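Local coordinates for protein cellulase CEL9M (Clostridium cellulolyticum, PDB 1IA6) that probably cleaves internal beta-1,4-glucosidic linkages in cellulose and related beta-glucans, as a family 9 glycoside hydrolase that carries calcium and zinc sites, at residues V61-P66 with S202-T207; A151-S156 with Q195-G200; A206-D211 with C255-Y260; D212-A217 with V261-R266. One frame throughout, in Å; residues are numbered along the deposited sequence.

Interaction 1 (V61-P66 with S202-T207)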
loop_
_atom_site.group_PDB
_atom_site.type_symbol
_atom_site.label_atom_id
_atom_site.label_comp_id
_atom_site.label_asym_id
_atom_site.label_seq_id
_atom_site.Cartn_x
_atom_site.Cartn_y
_atom_site.Cartn_z
ATOM N N VAL A 61 12.544 -8.524 -2.819
ATOM C CA VAL A 61 12.347 -8.927 -1.433
ATOM C C VAL A 61 10.895 -8.695 -1.023
ATOM O O VAL A 61 10.249 -7.759 -1.496
ATOM C CB VAL A 61 13.261 -8.113 -0.493
ATOM C CG1 VAL A 61 12.995 -8.486 0.965
ATOM C CG2 VAL A 61 14.718 -8.366 -0.853
ATOM N N LYS A 62 10.377 -9.561 -0.157
ATOM C CA LYS A 62 9.019 -9.406 0.338
ATOM C C LYS A 62 9.153 -8.912 1.778
ATOM O O LYS A 62 9.460 -9.683 2.684
ATOM C CB LYS A 62 8.268 -10.743 0.256
ATOM C CG LYS A 62 8.237 -11.284 -1.176
ATOM C CD LYS A 62 7.342 -12.505 -1.366
ATOM C CE LYS A 62 7.949 -13.759 -0.768
ATOM N NZ LYS A 62 7.230 -14.975 -1.250
ATOM N N PHE A 63 8.969 -7.604 1.956
ATOM C CA PHE A 63 9.067 -6.935 3.256
ATOM C C PHE A 63 7.699 -6.905 3.927
ATOM O O PHE A 63 6.753 -6.350 3.383
ATOM C CB PHE A 63 9.569 -5.497 3.074
ATOM C CG PHE A 63 11.032 -5.392 2.728
ATOM C CD1 PHE A 63 12.008 -5.651 3.688
ATOM C CD2 PHE A 63 11.432 -5.005 1.455
ATOM C CE1 PHE A 63 13.364 -5.523 3.384
ATOM C CE2 PHE A 63 12.787 -4.873 1.139
ATOM C CZ PHE A 63 13.753 -5.132 2.106
ATOM N N GLY A 64 7.615 -7.468 5.127
ATOM C CA GLY A 64 6.348 -7.543 5.840
ATOM C C GLY A 64 5.511 -6.304 6.119
ATOM O O GLY A 64 4.285 -6.351 5.972
ATOM N N LEU A 65 6.130 -5.199 6.521
ATOM C CA LEU A 65 5.333 -4.018 6.839
ATOM C C LEU A 65 4.654 -3.409 5.618
ATOM O O LEU A 65 3.435 -3.229 5.614
ATOM C CB LEU A 65 6.176 -2.971 7.582
ATOM C CG LEU A 65 5.405 -1.761 8.132
ATOM C CD1 LEU A 65 4.129 -2.210 8.843
ATOM C CD2 LEU A 65 6.305 -0.988 9.094
ATOM N N PRO A 66 5.423 -3.070 4.571
ATOM C CA PRO A 66 4.751 -2.493 3.400
ATOM C C PRO A 66 3.831 -3.498 2.704
ATOM O O PRO A 66 2.873 -3.107 2.042
ATOM C CB PRO A 66 5.913 -2.029 2.515
ATOM C CG PRO A 66 7.058 -2.903 2.934
ATOM C CD PRO A 66 6.888 -2.999 4.431
ATOM N N SER A 202 17.503 -2.043 7.200
ATOM C CA SER A 202 17.639 -0.592 7.128
ATOM C C SER A 202 16.704 -0.010 6.073
ATOM O O SER A 202 16.627 1.206 5.897
ATOM C CB SER A 202 19.087 -0.213 6.800
ATOM O OG SER A 202 19.463 -0.705 5.525
ATOM N N PHE A 203 15.983 -0.887 5.386
ATOM C CA PHE A 203 15.077 -0.479 4.319
ATOM C C PHE A 203 13.741 0.023 4.834
ATOM O O PHE A 203 13.209 1.018 4.340
ATOM C CB PHE A 203 14.877 -1.652 3.361
ATOM C CG PHE A 203 16.165 -2.179 2.802
ATOM C CD1 PHE A 203 16.873 -1.450 1.853
ATOM C CD2 PHE A 203 16.706 -3.367 3.274
ATOM C CE1 PHE A 203 18.106 -1.895 1.387
ATOM C CE2 PHE A 203 17.939 -3.820 2.813
ATOM C CZ PHE A 203 18.639 -3.081 1.868
ATOM N N TYR A 204 13.198 -0.671 5.823
ATOM C CA TYR A 204 11.930 -0.270 6.408
ATOM C C TYR A 204 12.054 -0.211 7.919
ATOM O O TYR A 204 11.644 -1.126 8.630
ATOM C CB TYR A 204 10.826 -1.239 5.982
ATOM C CG TYR A 204 10.399 -1.024 4.546
ATOM C CD1 TYR A 204 9.525 0.009 4.209
ATOM C CD2 TYR A 204 10.916 -1.813 3.517
ATOM C CE1 TYR A 204 9.177 0.257 2.882
ATOM C CE2 TYR A 204 10.575 -1.575 2.186
ATOM C CZ TYR A 204 9.705 -0.538 1.877
ATOM O OH TYR A 204 9.362 -0.292 0.569
ATOM N N GLN A 205 12.647 0.876 8.399
ATOM C CA GLN A 205 12.838 1.082 9.827
ATOM C C GLN A 205 11.578 1.689 10.437
ATOM O O GLN A 205 11.288 2.870 10.243
ATOM C CB GLN A 205 14.041 1.995 10.055
ATOM C CG GLN A 205 15.358 1.337 9.681
ATOM C CD GLN A 205 16.528 2.292 9.743
ATOM O OE1 GLN A 205 16.741 3.097 8.832
ATOM N NE2 GLN A 205 17.291 2.218 10.824
ATOM N N ALA A 206 10.835 0.870 11.177
ATOM C CA ALA A 206 9.586 1.306 11.795
ATOM C C ALA A 206 9.814 2.054 13.100
ATOM O O ALA A 206 10.811 1.834 13.792
ATOM C CB ALA A 206 8.684 0.108 12.031
ATOM N N THR A 207 8.870 2.925 13.444
ATOM C CA THR A 207 8.986 3.728 14.654
ATOM C C THR A 207 7.775 3.674 15.580
ATOM O O THR A 207 7.844 4.154 16.710
ATOM C CB THR A 207 9.213 5.206 14.302
ATOM O OG1 THR A 207 8.059 5.716 13.619
ATOM C CG2 THR A 207 10.428 5.361 13.402
#

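Interaction 2 (A151-S156 with Q195-G200)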
loop_
_atom_site.group_PDB
_atom_site.type_symbol
_atom_site.label_atom_id
_atom_site.label_comp_id
_atom_site.label_asym_id
_atom_site.label_seq_id
_atom_site.Cartn_x
_atom_site.Cartn_y
_atom_site.Cartn_z
ATOM N N ALA A 151 6.453 -7.919 16.611
ATOM C CA ALA A 151 6.292 -7.306 15.296
ATOM C C ALA A 151 4.858 -6.791 15.278
ATOM O O ALA A 151 4.107 -7.033 14.338
ATOM C CB ALA A 151 6.502 -8.340 14.198
ATOM N N SER A 152 4.495 -6.075 16.339
ATOM C CA SER A 152 3.146 -5.542 16.502
ATOM C C SER A 152 2.607 -4.736 15.330
ATOM O O SER A 152 1.424 -4.838 14.999
ATOM C CB SER A 152 3.073 -4.691 17.770
ATOM O OG SER A 152 3.469 -5.445 18.902
ATOM N N ASP A 153 3.457 -3.924 14.711
ATOM C CA ASP A 153 3.001 -3.116 13.588
ATOM C C ASP A 153 2.718 -3.979 12.360
ATOM O O ASP A 153 1.677 -3.832 11.716
ATOM C CB ASP A 153 4.017 -2.003 13.271
ATOM C CG ASP A 153 5.439 -2.522 13.072
ATOM O OD1 ASP A 153 5.753 -3.645 13.515
ATOM O OD2 ASP A 153 6.254 -1.786 12.479
ATOM N N ILE A 154 3.635 -4.887 12.046
ATOM C CA ILE A 154 3.471 -5.772 10.901
ATOM C C ILE A 154 2.272 -6.697 11.102
ATOM O O ILE A 154 1.439 -6.853 10.209
ATOM C CB ILE A 154 4.749 -6.611 10.678
ATOM C CG1 ILE A 154 5.904 -5.675 10.308
ATOM C CG2 ILE A 154 4.523 -7.659 9.583
ATOM C CD1 ILE A 154 7.213 -6.385 10.013
ATOM N N LEU A 155 2.182 -7.295 12.286
ATOM C CA LEU A 155 1.088 -8.201 12.602
ATOM C C LEU A 155 -0.262 -7.500 12.519
ATOM O O LEU A 155 -1.237 -8.081 12.043
ATOM C CB LEU A 155 1.283 -8.789 14.006
ATOM C CG LEU A 155 2.422 -9.801 14.141
ATOM C CD1 LEU A 155 2.678 -10.121 15.611
ATOM C CD2 LEU A 155 2.061 -11.062 13.369
ATOM N N SER A 156 -0.311 -6.249 12.968
ATOM C CA SER A 156 -1.553 -5.489 12.954
ATOM C C SER A 156 -1.989 -5.093 11.552
ATOM O O SER A 156 -3.172 -5.166 11.234
ATOM C CB SER A 156 -1.429 -4.241 13.834
ATOM O OG SER A 156 -1.293 -4.608 15.197
ATOM N N GLN A 195 4.530 -6.554 22.694
ATOM C CA GLN A 195 4.589 -5.297 21.960
ATOM C C GLN A 195 5.954 -4.740 21.579
ATOM O O GLN A 195 6.856 -4.623 22.410
ATOM C CB GLN A 195 3.787 -4.247 22.734
ATOM C CG GLN A 195 2.284 -4.503 22.678
ATOM C CD GLN A 195 1.488 -3.662 23.652
ATOM O OE1 GLN A 195 1.884 -2.552 24.005
ATOM N NE2 GLN A 195 0.341 -4.183 24.079
ATOM N N GLY A 196 6.075 -4.379 20.303
ATOM C CA GLY A 196 7.308 -3.827 19.767
ATOM C C GLY A 196 7.222 -3.826 18.248
ATOM O O GLY A 196 6.421 -4.570 17.683
ATOM N N VAL A 197 8.021 -3.005 17.572
ATOM C CA VAL A 197 7.971 -2.984 16.112
ATOM C C VAL A 197 8.747 -4.151 15.507
ATOM O O VAL A 197 9.694 -4.661 16.111
ATOM C CB VAL A 197 8.537 -1.664 15.530
ATOM C CG1 VAL A 197 7.693 -0.488 15.997
ATOM C CG2 VAL A 197 9.994 -1.488 15.941
ATOM N N GLY A 198 8.334 -4.571 14.313
ATOM C CA GLY A 198 8.994 -5.670 13.631
ATOM C C GLY A 198 10.279 -5.219 12.958
ATOM O O GLY A 198 10.614 -4.034 12.984
ATOM N N ASN A 199 10.995 -6.160 12.351
ATOM C CA ASN A 199 12.258 -5.861 11.681
ATOM C C ASN A 199 12.084 -5.659 10.178
ATOM O O ASN A 199 11.349 -6.396 9.525
ATOM C CB ASN A 199 13.260 -6.998 11.912
ATOM C CG ASN A 199 13.576 -7.216 13.383
ATOM O OD1 ASN A 199 14.092 -6.326 14.056
ATOM N ND2 ASN A 199 13.266 -8.409 13.885
ATOM N N GLY A 200 12.775 -4.662 9.636
ATOM C CA GLY A 200 12.708 -4.391 8.211
ATOM C C GLY A 200 14.079 -3.997 7.692
ATOM O O GLY A 200 14.202 -3.333 6.658
HETATM O O HOH W 1 8.368 -3.174 11.441
#

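Interaction 3 (A206-D211 with C255-Y260). With CA (calcium ion), chain B; SO4 (sulfate ion), chain E.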
loop_
_atom_site.group_PDB
_atom_site.type_symbol
_atom_site.label_atom_id
_atom_site.label_comp_id
_atom_site.label_asym_id
_atom_site.label_seq_id
_atom_site.Cartn_x
_atom_site.Cartn_y
_atom_site.Cartn_z
ATOM N N ALA A 206 10.835 0.870 11.177
ATOM C CA ALA A 206 9.586 1.306 11.795
ATOM C C ALA A 206 9.814 2.054 13.100
ATOM O O ALA A 206 10.811 1.834 13.792
ATOM C CB ALA A 206 8.684 0.108 12.031
ATOM N N THR A 207 8.870 2.925 13.444
ATOM C CA THR A 207 8.986 3.728 14.654
ATOM C C THR A 207 7.775 3.674 15.580
ATOM O O THR A 207 7.844 4.154 16.710
ATOM C CB THR A 207 9.213 5.206 14.302
ATOM O OG1 THR A 207 8.059 5.716 13.619
ATOM C CG2 THR A 207 10.428 5.361 13.402
ATOM N N SER A 208 6.674 3.091 15.118
ATOM C CA SER A 208 5.466 3.058 15.937
ATOM C C SER A 208 4.600 1.833 15.701
ATOM O O SER A 208 4.524 1.335 14.582
ATOM C CB SER A 208 4.631 4.296 15.632
ATOM O OG SER A 208 4.259 4.286 14.260
ATOM N N PHE A 209 3.932 1.359 16.752
ATOM C CA PHE A 209 3.044 0.210 16.607
ATOM C C PHE A 209 1.668 0.457 17.230
ATOM O O PHE A 209 0.707 -0.241 16.915
ATOM C CB PHE A 209 3.688 -1.058 17.190
ATOM C CG PHE A 209 3.925 -1.004 18.671
ATOM C CD1 PHE A 209 2.881 -1.206 19.566
ATOM C CD2 PHE A 209 5.198 -0.748 19.171
ATOM C CE1 PHE A 209 3.100 -1.154 20.939
ATOM C CE2 PHE A 209 5.427 -0.693 20.544
ATOM C CZ PHE A 209 4.376 -0.896 21.427
ATOM N N GLY A 210 1.570 1.458 18.099
ATOM C CA GLY A 210 0.294 1.763 18.729
ATOM C C GLY A 210 -0.749 2.160 17.697
ATOM O O GLY A 210 -1.937 1.866 17.842
ATOM N N ASP A 211 -0.299 2.837 16.650
ATOM C CA ASP A 211 -1.184 3.261 15.574
ATOM C C ASP A 211 -1.742 2.035 14.848
ATOM O O ASP A 211 -2.938 1.954 14.564
ATOM C CB ASP A 211 -0.420 4.169 14.594
ATOM C CG ASP A 211 0.888 3.552 14.106
ATOM O OD1 ASP A 211 1.617 2.944 14.918
ATOM O OD2 ASP A 211 1.202 3.693 12.906
ATOM N N CYS A 255 0.973 6.328 5.810
ATOM C CA CYS A 255 2.036 5.629 5.097
ATOM C C CYS A 255 2.364 4.353 5.864
ATOM O O CYS A 255 1.834 4.130 6.956
ATOM C CB CYS A 255 3.278 6.518 4.935
ATOM S SG CYS A 255 4.043 7.097 6.457
ATOM N N TRP A 256 3.233 3.521 5.303
ATOM C CA TRP A 256 3.555 2.251 5.938
ATOM C C TRP A 256 3.983 2.322 7.401
ATOM O O TRP A 256 3.742 1.382 8.154
ATOM C CB TRP A 256 4.611 1.482 5.123
ATOM C CG TRP A 256 5.906 2.203 4.916
ATOM C CD1 TRP A 256 6.244 2.993 3.856
ATOM C CD2 TRP A 256 7.031 2.214 5.801
ATOM N NE1 TRP A 256 7.514 3.496 4.026
ATOM C CE2 TRP A 256 8.018 3.035 5.213
ATOM C CE3 TRP A 256 7.301 1.612 7.039
ATOM C CZ2 TRP A 256 9.259 3.271 5.821
ATOM C CZ3 TRP A 256 8.533 1.845 7.643
ATOM C CH2 TRP A 256 9.495 2.669 7.031
ATOM N N ASP A 257 4.595 3.429 7.816
ATOM C CA ASP A 257 5.059 3.555 9.199
ATOM C C ASP A 257 4.135 4.341 10.122
ATOM O O ASP A 257 4.139 4.128 11.332
ATOM C CB ASP A 257 6.450 4.207 9.224
ATOM C CG ASP A 257 7.069 4.222 10.614
ATOM O OD1 ASP A 257 7.047 3.171 11.285
ATOM O OD2 ASP A 257 7.592 5.279 11.031
ATOM N N ASP A 258 3.340 5.239 9.550
ATOM C CA ASP A 258 2.446 6.080 10.343
ATOM C C ASP A 258 0.976 5.914 9.971
ATOM O O ASP A 258 0.530 6.381 8.922
ATOM C CB ASP A 258 2.881 7.546 10.188
ATOM C CG ASP A 258 1.996 8.516 10.954
ATOM O OD1 ASP A 258 1.213 8.075 11.820
ATOM O OD2 ASP A 258 2.097 9.730 10.689
ATOM N N MET A 259 0.226 5.241 10.838
ATOM C CA MET A 259 -1.193 5.015 10.602
ATOM C C MET A 259 -2.062 5.719 11.638
ATOM O O MET A 259 -3.226 5.367 11.819
ATOM C CB MET A 259 -1.496 3.512 10.605
ATOM C CG MET A 259 -0.995 2.779 9.369
ATOM S SD MET A 259 -1.831 3.339 7.873
ATOM C CE MET A 259 -3.368 2.414 7.996
ATOM N N TYR A 260 -1.501 6.721 12.310
ATOM C CA TYR A 260 -2.245 7.460 13.325
ATOM C C TYR A 260 -3.455 8.217 12.793
ATOM O O TYR A 260 -4.485 8.280 13.465
ATOM C CB TYR A 260 -1.316 8.426 14.066
ATOM C CG TYR A 260 -0.473 7.736 15.111
ATOM C CD1 TYR A 260 -1.041 7.289 16.305
ATOM C CD2 TYR A 260 0.878 7.473 14.886
ATOM C CE1 TYR A 260 -0.284 6.594 17.247
ATOM C CE2 TYR A 260 1.641 6.778 15.821
ATOM C CZ TYR A 260 1.054 6.343 16.995
ATOM O OH TYR A 260 1.799 5.644 17.914
HETATM CA CA CA B . 3.272 2.354 12.765
HETATM S S SO4 E . 10.259 4.951 1.672
HETATM O O1 SO4 E . 11.193 4.227 0.782
HETATM O O2 SO4 E . 8.917 4.348 1.562
HETATM O O3 SO4 E . 10.209 6.372 1.268
HETATM O O4 SO4 E . 10.743 4.856 3.067
HETATM O O HOH W 2 2.478 1.836 10.527
HETATM O O HOH W 3 5.141 1.184 11.838
#

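Interaction 4 (D212-A217 with V261-R266). With CA (calcium ion), chain B.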
loop_
_atom_site.group_PDB
_atom_site.type_symbol
_atom_site.label_atom_id
_atom_site.label_comp_id
_atom_site.label_asym_id
_atom_site.label_seq_id
_atom_site.Cartn_x
_atom_site.Cartn_y
_atom_site.Cartn_z
ATOM N N ASP A 212 -0.873 1.075 14.558
ATOM C CA ASP A 212 -1.288 -0.136 13.861
ATOM C C ASP A 212 -2.234 -0.996 14.700
ATOM O O ASP A 212 -3.232 -1.509 14.191
ATOM C CB ASP A 212 -0.042 -0.920 13.450
ATOM C CG ASP A 212 0.885 -0.090 12.590
ATOM O OD1 ASP A 212 0.607 0.062 11.383
ATOM O OD2 ASP A 212 1.877 0.442 13.130
ATOM N N LEU A 213 -1.930 -1.156 15.984
ATOM C CA LEU A 213 -2.796 -1.944 16.855
ATOM C C LEU A 213 -4.196 -1.341 16.915
ATOM O O LEU A 213 -5.194 -2.059 16.844
ATOM C CB LEU A 213 -2.219 -2.013 18.272
ATOM C CG LEU A 213 -1.082 -3.010 18.508
ATOM C CD1 LEU A 213 -0.490 -2.782 19.891
ATOM C CD2 LEU A 213 -1.608 -4.435 18.382
ATOM N N ALA A 214 -4.265 -0.018 17.049
ATOM C CA ALA A 214 -5.545 0.682 17.125
ATOM C C ALA A 214 -6.312 0.489 15.823
ATOM O O ALA A 214 -7.505 0.192 15.827
ATOM C CB ALA A 214 -5.315 2.163 17.382
ATOM N N TRP A 215 -5.612 0.668 14.710
ATOM C CA TRP A 215 -6.185 0.503 13.379
ATOM C C TRP A 215 -6.755 -0.910 13.194
ATOM O O TRP A 215 -7.904 -1.073 12.779
ATOM C CB TRP A 215 -5.087 0.814 12.348
ATOM C CG TRP A 215 -5.321 0.387 10.930
ATOM C CD1 TRP A 215 -4.676 -0.623 10.266
ATOM C CD2 TRP A 215 -6.166 1.024 9.958
ATOM N NE1 TRP A 215 -5.057 -0.646 8.946
ATOM C CE2 TRP A 215 -5.969 0.351 8.730
ATOM C CE3 TRP A 215 -7.064 2.097 10.006
ATOM C CZ2 TRP A 215 -6.640 0.720 7.558
ATOM C CZ3 TRP A 215 -7.731 2.463 8.837
ATOM C CH2 TRP A 215 -7.512 1.775 7.630
ATOM N N ALA A 216 -5.961 -1.927 13.516
ATOM C CA ALA A 216 -6.408 -3.310 13.382
ATOM C C ALA A 216 -7.609 -3.579 14.284
ATOM O O ALA A 216 -8.532 -4.300 13.906
ATOM C CB ALA A 216 -5.269 -4.267 13.728
ATOM N N ALA A 217 -7.590 -2.986 15.473
ATOM C CA ALA A 217 -8.671 -3.156 16.434
ATOM C C ALA A 217 -9.993 -2.583 15.925
ATOM O O ALA A 217 -11.047 -3.182 16.133
ATOM C CB ALA A 217 -8.290 -2.503 17.766
ATOM N N VAL A 261 -3.348 8.787 11.595
ATOM C CA VAL A 261 -4.472 9.530 11.031
ATOM C C VAL A 261 -5.620 8.588 10.653
ATOM O O VAL A 261 -6.773 8.827 11.015
ATOM C CB VAL A 261 -4.033 10.370 9.806
ATOM C CG1 VAL A 261 -5.224 11.128 9.233
ATOM C CG2 VAL A 261 -2.946 11.350 10.223
ATOM N N PRO A 262 -5.326 7.504 9.917
ATOM C CA PRO A 262 -6.411 6.584 9.556
ATOM C C PRO A 262 -7.081 6.007 10.809
ATOM O O PRO A 262 -8.306 5.870 10.866
ATOM C CB PRO A 262 -5.693 5.508 8.747
ATOM C CG PRO A 262 -4.611 6.275 8.069
ATOM C CD PRO A 262 -4.097 7.188 9.164
ATOM N N ALA A 263 -6.277 5.675 11.814
ATOM C CA ALA A 263 -6.818 5.111 13.047
ATOM C C ALA A 263 -7.718 6.124 13.746
ATOM O O ALA A 263 -8.784 5.767 14.246
ATOM C CB ALA A 263 -5.687 4.672 13.978
ATOM N N ALA A 264 -7.296 7.385 13.774
ATOM C CA ALA A 264 -8.092 8.433 14.407
ATOM C C ALA A 264 -9.390 8.648 13.633
ATOM O O ALA A 264 -10.441 8.888 14.226
ATOM C CB ALA A 264 -7.302 9.734 14.474
ATOM N N LEU A 265 -9.320 8.571 12.309
ATOM C CA LEU A 265 -10.515 8.749 11.491
ATOM C C LEU A 265 -11.574 7.702 11.851
ATOM O O LEU A 265 -12.743 8.035 12.054
ATOM C CB LEU A 265 -10.169 8.639 10.001
ATOM C CG LEU A 265 -11.329 8.694 9.000
ATOM C CD1 LEU A 265 -12.029 10.042 9.077
ATOM C CD2 LEU A 265 -10.793 8.470 7.593
ATOM N N ARG A 266 -11.163 6.439 11.941
ATOM C CA ARG A 266 -12.104 5.374 12.268
ATOM C C ARG A 266 -12.630 5.476 13.698
ATOM O O ARG A 266 -13.801 5.181 13.954
ATOM C CB ARG A 266 -11.465 3.996 12.045
ATOM C CG ARG A 266 -11.021 3.751 10.608
ATOM C CD ARG A 266 -11.310 2.318 10.180
ATOM N NE ARG A 266 -12.734 2.115 9.918
ATOM C CZ ARG A 266 -13.453 1.107 10.405
ATOM N NH1 ARG A 266 -12.891 0.202 11.189
ATOM N NH2 ARG A 266 -14.740 1.006 10.104
HETATM CA CA CA B . 3.272 2.354 12.765
HETATM O O HOH W 2 2.478 1.836 10.527
HETATM O O HOH W 3 5.141 1.184 11.838
#

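Interaction 1 (V61-P66 with S202-T207)
The Phe63 ring lies between two groups: CD2 of Tyr204 sits over one face, offset toward the rim, and the CG1 methyl of Val61 covers the centre of the opposite face at 3.5 Å above the plane. With Phe203 these rings make an aromatic cluster, which joins the start of helix 64-80 in the (alpha/alpha)6 barrel of this family 9 cellulase to the loop before helix 210-224. The Phe63 and Tyr204 planes are inclined at 56°, and the closest atoms, Phe63 CD2 and Tyr204 CE2, are 3.6 Å apart. Phe203 meets the far end of Phe63: its CD2 lies 3.6 Å from Phe63 CZ, the planes again oblique at 47°. Phe63 CB points toward the loop, and CG stands anti to the carbonyl carbon.

Pro66, the third residue of the helix, supplies a CH-pi contact. Its CG stands over the centre of the Tyr204 ring, 3.7 Å from the centroid and 10° off the normal, while CB and CD rest nearer the ring's margin. The ring also has an edge-to-face neighbour in Trp256. At its polar end Tyr204 OH is hydrogen-bonded to Asp56 OD2, which fixes how the phenol is placed, and a bound sulfate, probably from the crystallisation liquor, lies about 4 Å from the nearest atom of the Tyr204 side chain. The Phe203 ring also meets that of His126, their planes steeply inclined. Further along the loop the contact narrows to two methyl groups, Leu65 CD2 and Ala206 CB, 3.9 Å apart.

Interaction 2 (A151-S156 with Q195-G200)
The loop 195-200 passes the N-terminal end of helix 152-169, with the CA atoms of Ala151, the N-cap residue, and Gly198 only 3.6 Å apart. The first helical amide, Ser152 N, donates to Gly196 O at 2.8 Å, almost in line with the carbonyl bond. The return bond runs from Gly196 N to Ser152 OG at 3.1 Å. Ser152 and Gly196 are thus paired twice, and the same hydroxyl is also hydrogen-bonded to Gly191 O, near the end of helix 174-193.

Asp153 makes the third link. Its CG stands between the backbone N and the carbonyl carbon (chi1 53°), and OD1 accepts Gly198 N at 2.9 Å on the syn side, 20° out of the carboxylate plane. OD1 also takes a weak bond from Ile154 N, next along the helix. The other oxygen, OD2, receives a hydrogen bond of 2.7 Å from a water; the carboxylate thus holds Gly198 N directly and reaches Gly198 O only weakly, through that water. Ala151 CB packs 3.7 Å from Gly198 CA, which Ile154 CD1 also approaches; the glycine backbone, with no side chain, is what these two meet.

One turn on, Ser152 O accepts from both Ser156 N and Ser156 OG. The leading amide of helix 152-169, one that a helix start leaves without an intrahelical acceptor, is thus taken by the Gly196 carbonyl, at a barrel helix of the family 9 fold beside the calcium site, where Asp153 packs against the metal ligand Asp212.

Interaction 3 (A206-D211 with C255-Y260)
Ser208, Asp211 and Asp257 meet around a calcium ion. Ser208 chelates it through O and OG, the carbonyl at 2.4 Å; Asp211 grips it with both carboxylate oxygens, OD2 being nearer at 2.5 Å; Asp257 offers its backbone O, also at 2.4 Å. Two waters and Asp212 OD2 complete eight ligands.

The second shell fixes these groups. Asp211 OD2 takes Met259 N on its anti lone pair at 2.8 Å, so one oxygen serves both the metal and the loop. Asp211 CB stands over the centre of the Tyr260 ring, 3.3 Å from the centroid and 2° off the normal, and the carboxylate lies nearly parallel to that ring. The Asp257 carboxylate does not touch calcium but clasps Thr207: OD1 accepts Thr207 N at 2.8 Å and OD2 the hydroxyl OG1 at 2.7 Å, both on the syn side. Asp257 OD1 also receives one of the calcium waters; the other water donates to Trp256 O. Next along the loop, Asp258 OD1 accepts Tyr260 N in an Asx turn.

Trp256 NE1 donates to a sulfate, probably from the crystallisation liquor, that is also hydrogen-bonded to Arg308. The site joins the start of helix 210-224 to that of helix 260-271, with Met259 packed on helix 64-80 and Ala206 on helix 152-169.

Interaction 4 (D212-A217 with V261-R266)
Asp212 OD1 accepts a 2.7 Å hydrogen bond from a calcium-bound water, on the same helix as, but just before and outside, the contact that Trp215 makes with Pro262, Ala263 and Arg266. OD2 of the same carboxylate binds the calcium directly at 2.4 Å, which leaves OD1 to reach the metal only through the water.

One turn beyond, the packing is apolar. Trp215 holds CG anti to the backbone N (chi1 165°), and the CZ3 corner of the six-membered ring meets Pro262 and Arg266. CZ3 lies 3.7 Å from Pro262 CB and 3.8 Å from Arg266 CD, both approaching obliquely. The small residues meet at the closest part of the backbones: Ala263 CB is 4.2 Å from Ala214 CB and equally near Trp215 CB. The segment axes approach to 8.6 Å, two barrel helices running in roughly the same direction, 38° apart.

Beyond its aliphatic part, the Arg266 guanidinium is turned at 90° to the Trp215 ring. NH2 is hydrogen-bonded to Thr222 OG1, and the group makes a cation-pi contact with Trp219, both on helix 210-224. Trp215 itself has edge-to-face neighbours in Trp76 and Trp219. The contact is thus hydrocarbon throughout, ending in the aliphatic part of Arg266, a buried arginine whose charge is probably eased by the threonine and the tryptophan.

Overall arrangement
From the N terminus, the first segment, 61-66, runs from strand 62-63 into helix 64-80, and interaction 1 closes a long loop when the chain returns at 202-207. Interaction 2 falls wholly within that loop, joining the head of helix 152-169 to residues 195-200, just upstream. Interaction 3 begins where interaction 1 ends, the two sharing Ala206 and Thr207, and brings 255-260 back onto the start of helix 210-224. Interaction 4 crosses it along the chain, its segments alternating with those of interaction 3, and continues the pairing down helices 210-224 and 260-271. Interactions 3 and 4 share the calcium; Asp153 links interaction 2 to interactions 1, 3 and 4 by packing.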